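PDB 5FP1: probable TonB-dependent siderophore receptor PiuA from Acinetobacter baumannii, which probably carries out the first step of iron uptake at the outer membrane by binding iron-chelating siderophores, and may bind ferric enterobactin. Local coordinates for residues N620-A625 / V645-V650. Numbering follows the deposited sequence.
Sequences NVPKQA and VYSDKV. With C8E ((hydroxyethyloxy)tri(ethyloxy)octane), chain I.
Q624 O, A625 CA and C5 of a C8E detergent molecule approach the Y646 ring obliquely, and D648 N of its own strand lies on one face, 3.6 Å above the plane and offset toward the rim. CG of Y646 stands anti to the backbone N (chi1 159°), and the ring reaches Q624, whose CB lies 3.9 Å from the hydroxyl OH. The detergent's octyl chain passes both side chains, its C8 3.5 Å from Q624 NE2, while Q624 OE1 is hydrogen-bonded to Y588 OH of strand 582-597. D648 N donates to Q624 O at 2.9 Å, nearly straight at 165°. The bond lies at the open end of the hairpin 624-635/638-651 in the TonB-dependent receptor β-barrel, where A625 and S647 form an antiparallel non-hydrogen-bonded pair and share a face. Two waters also bridge the segments: one links Q624 NE2 to D648 OD2, another joins K623 N to K649 O and, weakly, to D648 OD2. P622 CB rests 3.5 Å from S647 OG, whose hydroxyl donates in plane to a lone pair of D648 O. The V650 methyls divide between two residues, CG2 meeting P622 CB at 4.0 Å and CG1 touching N620 CA at 3.6 Å.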
loop_
_atom_site.group_PDB
_atom_site.type_symbol
_atom_site.label_atom_id
_atom_site.label_comp_id
_atom_site.label_asym_id
_atom_site.label_seq_id
_atom_site.Cartn_x
_atom_site.Cartn_y
_atom_site.Cartn_z
ATOM N N ASN A 620 -10.277 -10.103 3.152
ATOM C CA ASN A 620 -9.244 -9.131 3.379
ATOM C C ASN A 620 -9.691 -8.003 4.315
ATOM O O ASN A 620 -9.202 -6.874 4.217
ATOM C CB ASN A 620 -8.747 -8.602 2.031
ATOM C CG ASN A 620 -8.456 -9.729 1.043
ATOM O OD1 ASN A 620 -9.078 -9.822 -0.014
ATOM N ND2 ASN A 620 -7.571 -10.636 1.424
ATOM N N VAL A 621 -10.616 -8.319 5.215
ATOM C CA VAL A 621 -10.963 -7.410 6.305
ATOM C C VAL A 621 -11.338 -8.101 7.602
ATOM O O VAL A 621 -12.242 -8.944 7.673
ATOM C CB VAL A 621 -11.996 -6.299 5.909
ATOM C CG1 VAL A 621 -13.057 -6.801 4.999
ATOM C CG2 VAL A 621 -12.666 -5.704 7.145
ATOM N N PRO A 622 -10.617 -7.755 8.668
ATOM C CA PRO A 622 -10.913 -8.343 9.963
ATOM C C PRO A 622 -12.060 -7.621 10.637
ATOM O O PRO A 622 -12.229 -6.408 10.455
ATOM C CB PRO A 622 -9.639 -8.100 10.750
ATOM C CG PRO A 622 -9.124 -6.782 10.191
ATOM C CD PRO A 622 -9.504 -6.800 8.732
ATOM N N LYS A 623 -12.831 -8.348 11.436
ATOM C CA LYS A 623 -13.919 -7.717 12.175
ATOM C C LYS A 623 -13.394 -6.727 13.215
ATOM O O LYS A 623 -14.046 -5.717 13.508
ATOM C CB LYS A 623 -14.765 -8.780 12.870
ATOM C CG LYS A 623 -16.190 -8.344 13.133
ATOM C CD LYS A 623 -17.098 -9.542 13.351
ATOM C CE LYS A 623 -17.306 -10.325 12.069
ATOM N NZ LYS A 623 -17.800 -11.698 12.370
ATOM N N GLN A 624 -12.249 -7.055 13.804
ATOM C CA GLN A 624 -11.576 -6.188 14.785
ATOM C C GLN A 624 -10.091 -6.214 14.530
ATOM O O GLN A 624 -9.556 -7.249 14.118
ATOM C CB GLN A 624 -11.790 -6.681 16.224
ATOM C CG GLN A 624 -13.210 -6.590 16.716
ATOM C CD GLN A 624 -13.276 -6.786 18.215
ATOM O OE1 GLN A 624 -13.113 -5.842 18.982
ATOM N NE2 GLN A 624 -13.488 -8.025 18.637
ATOM N N ALA A 625 -9.433 -5.097 14.820
ATOM C CA ALA A 625 -7.990 -5.022 14.837
ATOM C C ALA A 625 -7.514 -3.876 15.752
ATOM O O ALA A 625 -8.254 -2.920 15.991
ATOM C CB ALA A 625 -7.467 -4.841 13.417
ATOM N N VAL A 645 0.464 -5.756 18.035
ATOM C CA VAL A 645 -0.397 -5.711 16.836
ATOM C C VAL A 645 -1.358 -6.899 16.916
ATOM O O VAL A 645 -0.916 -8.048 17.028
ATOM C CB VAL A 645 0.471 -5.812 15.548
ATOM C CG1 VAL A 645 -0.386 -5.949 14.295
ATOM C CG2 VAL A 645 1.346 -4.574 15.418
ATOM N N TYR A 646 -2.658 -6.617 16.870
ATOM C CA TYR A 646 -3.689 -7.610 16.915
ATOM C C TYR A 646 -4.577 -7.516 15.677
ATOM O O TYR A 646 -4.982 -6.440 15.265
ATOM C CB TYR A 646 -4.576 -7.413 18.149
ATOM C CG TYR A 646 -5.927 -8.052 18.007
ATOM C CD1 TYR A 646 -6.090 -9.436 18.099
ATOM C CD2 TYR A 646 -7.056 -7.277 17.778
ATOM C CE1 TYR A 646 -7.340 -10.021 17.948
ATOM C CE2 TYR A 646 -8.297 -7.849 17.650
ATOM C CZ TYR A 646 -8.441 -9.212 17.738
ATOM O OH TYR A 646 -9.704 -9.728 17.587
ATOM N N SER A 647 -4.938 -8.661 15.149
ATOM C CA SER A 647 -5.987 -8.750 14.132
ATOM C C SER A 647 -6.868 -9.944 14.395
ATOM O O SER A 647 -6.385 -11.014 14.786
ATOM C CB SER A 647 -5.370 -8.888 12.746
ATOM O OG SER A 647 -6.392 -8.913 11.736
ATOM N N ASP A 648 -8.158 -9.787 14.167
ATOM C CA ASP A 648 -9.046 -10.942 14.118
ATOM C C ASP A 648 -8.739 -11.733 12.830
ATOM O O ASP A 648 -7.912 -11.316 11.991
ATOM C CB ASP A 648 -10.472 -10.480 14.144
ATOM C CG ASP A 648 -11.457 -11.568 14.603
ATOM O OD1 ASP A 648 -11.068 -12.715 14.921
ATOM O OD2 ASP A 648 -12.638 -11.244 14.623
ATOM N N LYS A 649 -9.404 -12.861 12.676
ATOM C CA LYS A 649 -9.270 -13.673 11.472
ATOM C C LYS A 649 -9.658 -12.941 10.196
ATOM O O LYS A 649 -10.467 -12.004 10.205
ATOM C CB LYS A 649 -10.062 -14.964 11.618
ATOM C CG LYS A 649 -11.550 -14.819 11.621
ATOM C CD LYS A 649 -12.157 -16.212 11.471
ATOM C CE LYS A 649 -13.640 -16.211 11.751
ATOM N NZ LYS A 649 -14.225 -17.548 11.457
ATOM N N VAL A 650 -9.040 -13.345 9.088
ATOM C CA VAL A 650 -9.293 -12.703 7.806
ATOM C C VAL A 650 -9.638 -13.764 6.804
ATOM O O VAL A 650 -8.889 -14.743 6.676
ATOM C CB VAL A 650 -8.060 -11.907 7.325
ATOM C CG1 VAL A 650 -8.232 -11.436 5.891
ATOM C CG2 VAL A 650 -7.833 -10.712 8.244
HETATM C C1 C8E I . -7.609 -2.549 22.321
HETATM C C2 C8E I . -8.418 -3.749 22.774
HETATM C C3 C8E I . -8.223 -4.963 21.870
HETATM C C4 C8E I . -9.573 -5.588 21.533
HETATM C C5 C8E I . -9.470 -7.069 21.180
HETATM C C6 C8E I . -10.694 -7.798 21.724
HETATM C C7 C8E I . -10.824 -9.218 21.193
HETATM C C8 C8E I . -12.253 -9.711 21.389
HETATM O O9 C8E I . -12.456 -10.883 20.607
HETATM O O HOH W 1 -12.866 -11.267 11.308
HETATM O O HOH W 2 -14.024 -10.395 16.756
#